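Local structure of 2-dehydropantoate 2-reductase (Bacillus subtilis, 3EGO) at residues 257-269 and 281-293. The protein probably catalyses the NADPH-dependent reduction of ketopantoate to pantoate, a step in the biosynthesis of pantothenate. Numbering follows the deposited sequence.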
loop_
_atom_site.group_PDB
_atom_site.type_symbol
_atom_site.label_atom_id
_atom_site.label_comp_id
_atom_site.label_asym_id
_atom_site.label_seq_id
_atom_site.Cartn_x
_atom_site.Cartn_y
_atom_site.Cartn_z
ATOM N N ARG A 257 13.785 -3.964 -0.087
ATOM C CA ARG A 257 14.346 -5.095 0.648
ATOM C C ARG A 257 13.224 -5.957 1.194
ATOM O O ARG A 257 12.151 -5.435 1.486
ATOM C CB ARG A 257 15.072 -4.588 1.883
ATOM C CG ARG A 257 15.680 -3.227 1.754
ATOM C CD ARG A 257 17.170 -3.417 1.611
ATOM N NE ARG A 257 17.561 -3.467 0.221
ATOM C CZ ARG A 257 18.601 -4.137 -0.251
ATOM N NH1 ARG A 257 18.838 -4.072 -1.536
ATOM N NH2 ARG A 257 19.388 -4.863 0.546
ATOM N N GLN A 258 13.495 -7.243 1.404
ATOM C CA GLN A 258 12.520 -8.107 2.039
ATOM C C GLN A 258 12.224 -7.539 3.422
ATOM O O GLN A 258 13.106 -6.980 4.102
ATOM C CB GLN A 258 13.022 -9.543 2.150
ATOM C CG GLN A 258 11.887 -10.556 2.124
ATOM C CD GLN A 258 12.333 -11.984 2.362
ATOM O OE1 GLN A 258 13.521 -12.309 2.283
ATOM N NE2 GLN A 258 11.369 -12.849 2.667
ATOM N N THR A 259 10.968 -7.645 3.831
ATOM C CA THR A 259 10.576 -7.100 5.104
ATOM C C THR A 259 10.444 -8.240 6.111
ATOM O O THR A 259 10.636 -9.408 5.783
ATOM C CB THR A 259 9.225 -6.394 5.010
ATOM O OG1 THR A 259 8.203 -7.392 4.957
ATOM C CG2 THR A 259 9.140 -5.531 3.775
ATOM N N GLU A 260 10.099 -7.889 7.345
ATOM C CA GLU A 260 9.776 -8.896 8.355
ATOM C C GLU A 260 8.270 -9.204 8.403
ATOM O O GLU A 260 7.740 -9.520 9.466
ATOM C CB GLU A 260 10.230 -8.387 9.713
ATOM C CG GLU A 260 11.718 -8.026 9.758
ATOM C CD GLU A 260 12.136 -7.412 11.093
ATOM O OE1 GLU A 260 11.355 -6.622 11.685
ATOM O OE2 GLU A 260 13.245 -7.746 11.542
ATOM N N ALA A 261 7.564 -9.006 7.287
ATOM C CA ALA A 261 6.116 -9.313 7.235
ATOM C C ALA A 261 5.817 -10.752 7.675
ATOM O O ALA A 261 4.840 -11.022 8.420
ATOM C CB ALA A 261 5.564 -9.052 5.801
ATOM N N ASP A 262 6.610 -11.711 7.226
ATOM C CA ASP A 262 6.266 -13.093 7.572
ATOM C C ASP A 262 6.416 -13.345 9.069
ATOM O O ASP A 262 5.602 -14.066 9.664
ATOM C CB ASP A 262 7.112 -14.102 6.815
ATOM C CG ASP A 262 6.784 -14.164 5.354
ATOM O OD1 ASP A 262 5.672 -13.754 4.968
ATOM O OD2 ASP A 262 7.660 -14.625 4.593
ATOM N N ALA A 263 7.447 -12.751 9.671
ATOM C CA ALA A 263 7.745 -12.978 11.095
ATOM C C ALA A 263 6.823 -12.195 12.010
ATOM O O ALA A 263 6.527 -12.627 13.115
ATOM C CB ALA A 263 9.199 -12.641 11.397
ATOM N N ILE A 264 6.351 -11.048 11.557
ATOM C CA ILE A 264 5.443 -10.242 12.356
ATOM C C ILE A 264 3.997 -10.597 12.041
ATOM O O ILE A 264 3.220 -10.986 12.943
ATOM C CB ILE A 264 5.653 -8.750 12.129
ATOM C CG1 ILE A 264 7.066 -8.305 12.552
ATOM C CG2 ILE A 264 4.600 -7.930 12.842
ATOM C CD1 ILE A 264 7.193 -7.972 13.998
ATOM N N ILE A 265 3.612 -10.432 10.778
ATOM C CA ILE A 265 2.204 -10.558 10.431
ATOM C C ILE A 265 1.835 -11.986 10.141
ATOM O O ILE A 265 0.743 -12.425 10.540
ATOM C CB ILE A 265 1.800 -9.710 9.179
ATOM C CG1 ILE A 265 2.325 -8.271 9.271
ATOM C CG2 ILE A 265 0.270 -9.725 9.012
ATOM C CD1 ILE A 265 2.311 -7.558 7.932
ATOM N N GLY A 266 2.707 -12.680 9.404
ATOM C CA GLY A 266 2.469 -14.057 8.956
ATOM C C GLY A 266 2.243 -14.993 10.131
ATOM O O GLY A 266 1.511 -16.008 10.041
ATOM N N TYR A 267 2.862 -14.657 11.250
ATOM C CA TYR A 267 2.633 -15.451 12.467
ATOM C C TYR A 267 1.225 -15.256 13.062
ATOM O O TYR A 267 0.563 -16.227 13.467
ATOM C CB TYR A 267 3.720 -15.151 13.495
ATOM C CG TYR A 267 3.360 -15.585 14.883
ATOM C CD1 TYR A 267 3.707 -16.842 15.347
ATOM C CD2 TYR A 267 2.710 -14.726 15.735
ATOM C CE1 TYR A 267 3.390 -17.247 16.634
ATOM C CE2 TYR A 267 2.390 -15.113 17.026
ATOM C CZ TYR A 267 2.723 -16.381 17.460
ATOM O OH TYR A 267 2.404 -16.797 18.748
ATOM N N LEU A 268 0.780 -14.003 13.145
ATOM C CA LEU A 268 -0.574 -13.684 13.537
ATOM C C LEU A 268 -1.587 -14.368 12.593
ATOM O O LEU A 268 -2.605 -14.904 13.045
ATOM C CB LEU A 268 -0.780 -12.177 13.531
ATOM C CG LEU A 268 -0.063 -11.467 14.695
ATOM C CD1 LEU A 268 0.013 -9.980 14.475
ATOM C CD2 LEU A 268 -0.784 -11.730 16.020
ATOM N N LEU A 269 -1.296 -14.371 11.296
ATOM C CA LEU A 269 -2.234 -14.995 10.338
ATOM C C LEU A 269 -2.374 -16.496 10.611
ATOM O O LEU A 269 -3.493 -17.011 10.637
ATOM C CB LEU A 269 -1.826 -14.727 8.896
ATOM C CG LEU A 269 -1.839 -13.217 8.539
ATOM C CD1 LEU A 269 -1.461 -13.033 7.069
ATOM C CD2 LEU A 269 -3.171 -12.553 8.813
ATOM N N HIS A 281 -8.022 -7.230 8.414
ATOM C CA HIS A 281 -7.113 -6.095 8.249
ATOM C C HIS A 281 -5.680 -6.574 8.184
ATOM O O HIS A 281 -4.929 -6.161 7.311
ATOM C CB HIS A 281 -7.291 -5.095 9.368
ATOM C CG HIS A 281 -8.666 -4.522 9.424
ATOM N ND1 HIS A 281 -9.705 -5.144 10.074
ATOM C CD2 HIS A 281 -9.179 -3.405 8.863
ATOM C CE1 HIS A 281 -10.801 -4.413 9.939
ATOM N NE2 HIS A 281 -10.510 -3.359 9.196
ATOM N N LEU A 282 -5.284 -7.432 9.116
ATOM C CA LEU A 282 -3.961 -8.059 9.017
ATOM C C LEU A 282 -3.724 -8.756 7.669
ATOM O O LEU A 282 -2.621 -8.749 7.129
ATOM C CB LEU A 282 -3.766 -9.052 10.182
ATOM C CG LEU A 282 -3.574 -8.412 11.563
ATOM C CD1 LEU A 282 -3.816 -9.460 12.634
ATOM C CD2 LEU A 282 -2.170 -7.867 11.696
ATOM N N GLU A 283 -4.750 -9.399 7.119
ATOM C CA GLU A 283 -4.543 -10.135 5.887
ATOM C C GLU A 283 -4.313 -9.141 4.737
ATOM O O GLU A 283 -3.504 -9.380 3.825
ATOM C CB GLU A 283 -5.800 -10.948 5.587
ATOM C CG GLU A 283 -5.605 -12.022 4.591
ATOM C CD GLU A 283 -5.333 -13.320 5.279
ATOM O OE1 GLU A 283 -4.158 -13.713 5.297
ATOM O OE2 GLU A 283 -6.291 -13.932 5.814
ATOM N N PHE A 284 -5.035 -8.039 4.750
ATOM C CA PHE A 284 -4.905 -7.060 3.658
ATOM C C PHE A 284 -3.494 -6.397 3.699
ATOM O O PHE A 284 -2.834 -6.171 2.674
ATOM C CB PHE A 284 -5.980 -5.963 3.766
ATOM C CG PHE A 284 -5.931 -4.984 2.598
ATOM C CD1 PHE A 284 -6.556 -5.306 1.396
ATOM C CD2 PHE A 284 -5.184 -3.821 2.676
ATOM C CE1 PHE A 284 -6.485 -4.436 0.301
ATOM C CE2 PHE A 284 -5.090 -2.951 1.601
ATOM C CZ PHE A 284 -5.712 -3.266 0.402
ATOM N N LEU A 285 -3.058 -6.069 4.906
ATOM C CA LEU A 285 -1.735 -5.497 5.105
ATOM C C LEU A 285 -0.636 -6.437 4.629
ATOM O O LEU A 285 0.283 -6.022 3.936
ATOM C CB LEU A 285 -1.561 -5.179 6.593
ATOM C CG LEU A 285 -2.424 -4.038 7.135
ATOM C CD1 LEU A 285 -2.343 -3.931 8.702
ATOM C CD2 LEU A 285 -1.996 -2.719 6.514
ATOM N N TYR A 286 -0.730 -7.698 5.035
ATOM C CA TYR A 286 0.199 -8.736 4.639
ATOM C C TYR A 286 0.220 -8.869 3.121
ATOM O O TYR A 286 1.283 -8.850 2.509
ATOM C CB TYR A 286 -0.195 -10.066 5.298
ATOM C CG TYR A 286 0.756 -11.214 5.016
ATOM C CD1 TYR A 286 2.004 -11.280 5.621
ATOM C CD2 TYR A 286 0.413 -12.217 4.120
ATOM C CE1 TYR A 286 2.889 -12.337 5.341
ATOM C CE2 TYR A 286 1.280 -13.265 3.829
ATOM C CZ TYR A 286 2.519 -13.316 4.449
ATOM O OH TYR A 286 3.381 -14.359 4.169
ATOM N N GLY A 287 -0.944 -9.020 2.503
ATOM C CA GLY A 287 -0.967 -9.167 1.044
ATOM C C GLY A 287 -0.326 -7.958 0.348
ATOM O O GLY A 287 0.408 -8.114 -0.605
ATOM N N SER A 288 -0.577 -6.753 0.845
ATOM C CA SER A 288 -0.067 -5.542 0.202
ATOM C C SER A 288 1.425 -5.383 0.384
ATOM O O SER A 288 2.115 -4.907 -0.506
ATOM C CB SER A 288 -0.725 -4.277 0.772
ATOM O OG SER A 288 -2.131 -4.317 0.642
ATOM N N ILE A 289 1.922 -5.696 1.571
ATOM C CA ILE A 289 3.388 -5.632 1.775
ATOM C C ILE A 289 4.097 -6.723 0.962
ATOM O O ILE A 289 5.134 -6.485 0.314
ATOM C CB ILE A 289 3.781 -5.809 3.262
ATOM C CG1 ILE A 289 3.126 -4.766 4.154
ATOM C CG2 ILE A 289 5.301 -5.795 3.384
ATOM C CD1 ILE A 289 3.370 -3.383 3.721
ATOM N N LYS A 290 3.569 -7.936 1.023
ATOM C CA LYS A 290 4.102 -9.038 0.211
ATOM C C LYS A 290 4.098 -8.756 -1.289
ATOM O O LYS A 290 5.017 -9.176 -2.014
ATOM C CB LYS A 290 3.342 -10.343 0.457
ATOM C CG LYS A 290 3.546 -10.939 1.881
ATOM C CD LYS A 290 5.027 -11.190 2.182
ATOM C CE LYS A 290 5.510 -12.497 1.561
ATOM N NZ LYS A 290 6.766 -12.930 2.220
ATOM N N ALA A 291 3.063 -8.077 -1.768
ATOM C CA ALA A 291 2.956 -7.738 -3.183
ATOM C C ALA A 291 4.160 -6.924 -3.626
ATOM O O ALA A 291 4.558 -6.983 -4.778
ATOM C CB ALA A 291 1.690 -6.958 -3.431
ATOM N N LEU A 292 4.715 -6.148 -2.700
ATOM C CA LEU A 292 5.854 -5.270 -2.979
ATOM C C LEU A 292 7.171 -6.035 -3.146
ATOM O O LEU A 292 8.123 -5.508 -3.730
ATOM C CB LEU A 292 5.985 -4.233 -1.856
ATOM C CG LEU A 292 4.786 -3.300 -1.723
ATOM C CD1 LEU A 292 4.893 -2.341 -0.552
ATOM C CD2 LEU A 292 4.588 -2.545 -3.015
ATOM N N GLU A 293 7.213 -7.263 -2.621
ATOM C CA GLU A 293 8.368 -8.162 -2.714
ATOM C C GLU A 293 8.263 -9.104 -3.920
ATOM O O GLU A 293 7.919 -8.700 -5.045
ATOM C CB GLU A 293 8.478 -9.020 -1.441
ATOM C CG GLU A 293 8.695 -8.243 -0.142
ATOM C CD GLU A 293 8.541 -9.111 1.130
ATOM O OE1 GLU A 293 8.553 -8.502 2.226
ATOM O OE2 GLU A 293 8.417 -10.375 1.033
#
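The Tyr286 ring meets Asp262 OD1 in plane at its edge and carries Lys290 CG 3.6 Å above the centre of one face. Ring and carboxylate are turned 43° apart, and Tyr286 OH donates to the syn side of Asp262 OD1 at 2.5 Å, 32° out of the carboxylate plane. With CG anti to the backbone N (chi1 -177°), Tyr286 is a knob in the hole of Ala261, Ile265, Gly266 and Leu269, packing helix segment 261-269 against the roughly antiparallel 281-291. Leu269 CD1 comes obliquely within 3.5 Å of Tyr286 CG, while Ile265 CG2 rests on Tyr286 CB. Were Tyr286 an alanine, the hole would probably be left unfilled and Asp262 lose its hydroxyl partner.

Lys290 bends back to set NZ 3.1 Å from both OD1 and OD2 of Asp262, a salt bridge with weak hydrogen bonds; another, also weak, joins NZ to Glu293 OE2. Glu293 OE1 accepts from Thr259 N, above the carboxylate plane, and OG1, nearly in line with the C-O bond, each at 3.0 Å; OG1 also closes an ST turn with Ala261 N. Glu293 thus holds Thr259, next to Glu260, a probable NADP(+) ligand, and Lys290 likely offsets the two carboxylates.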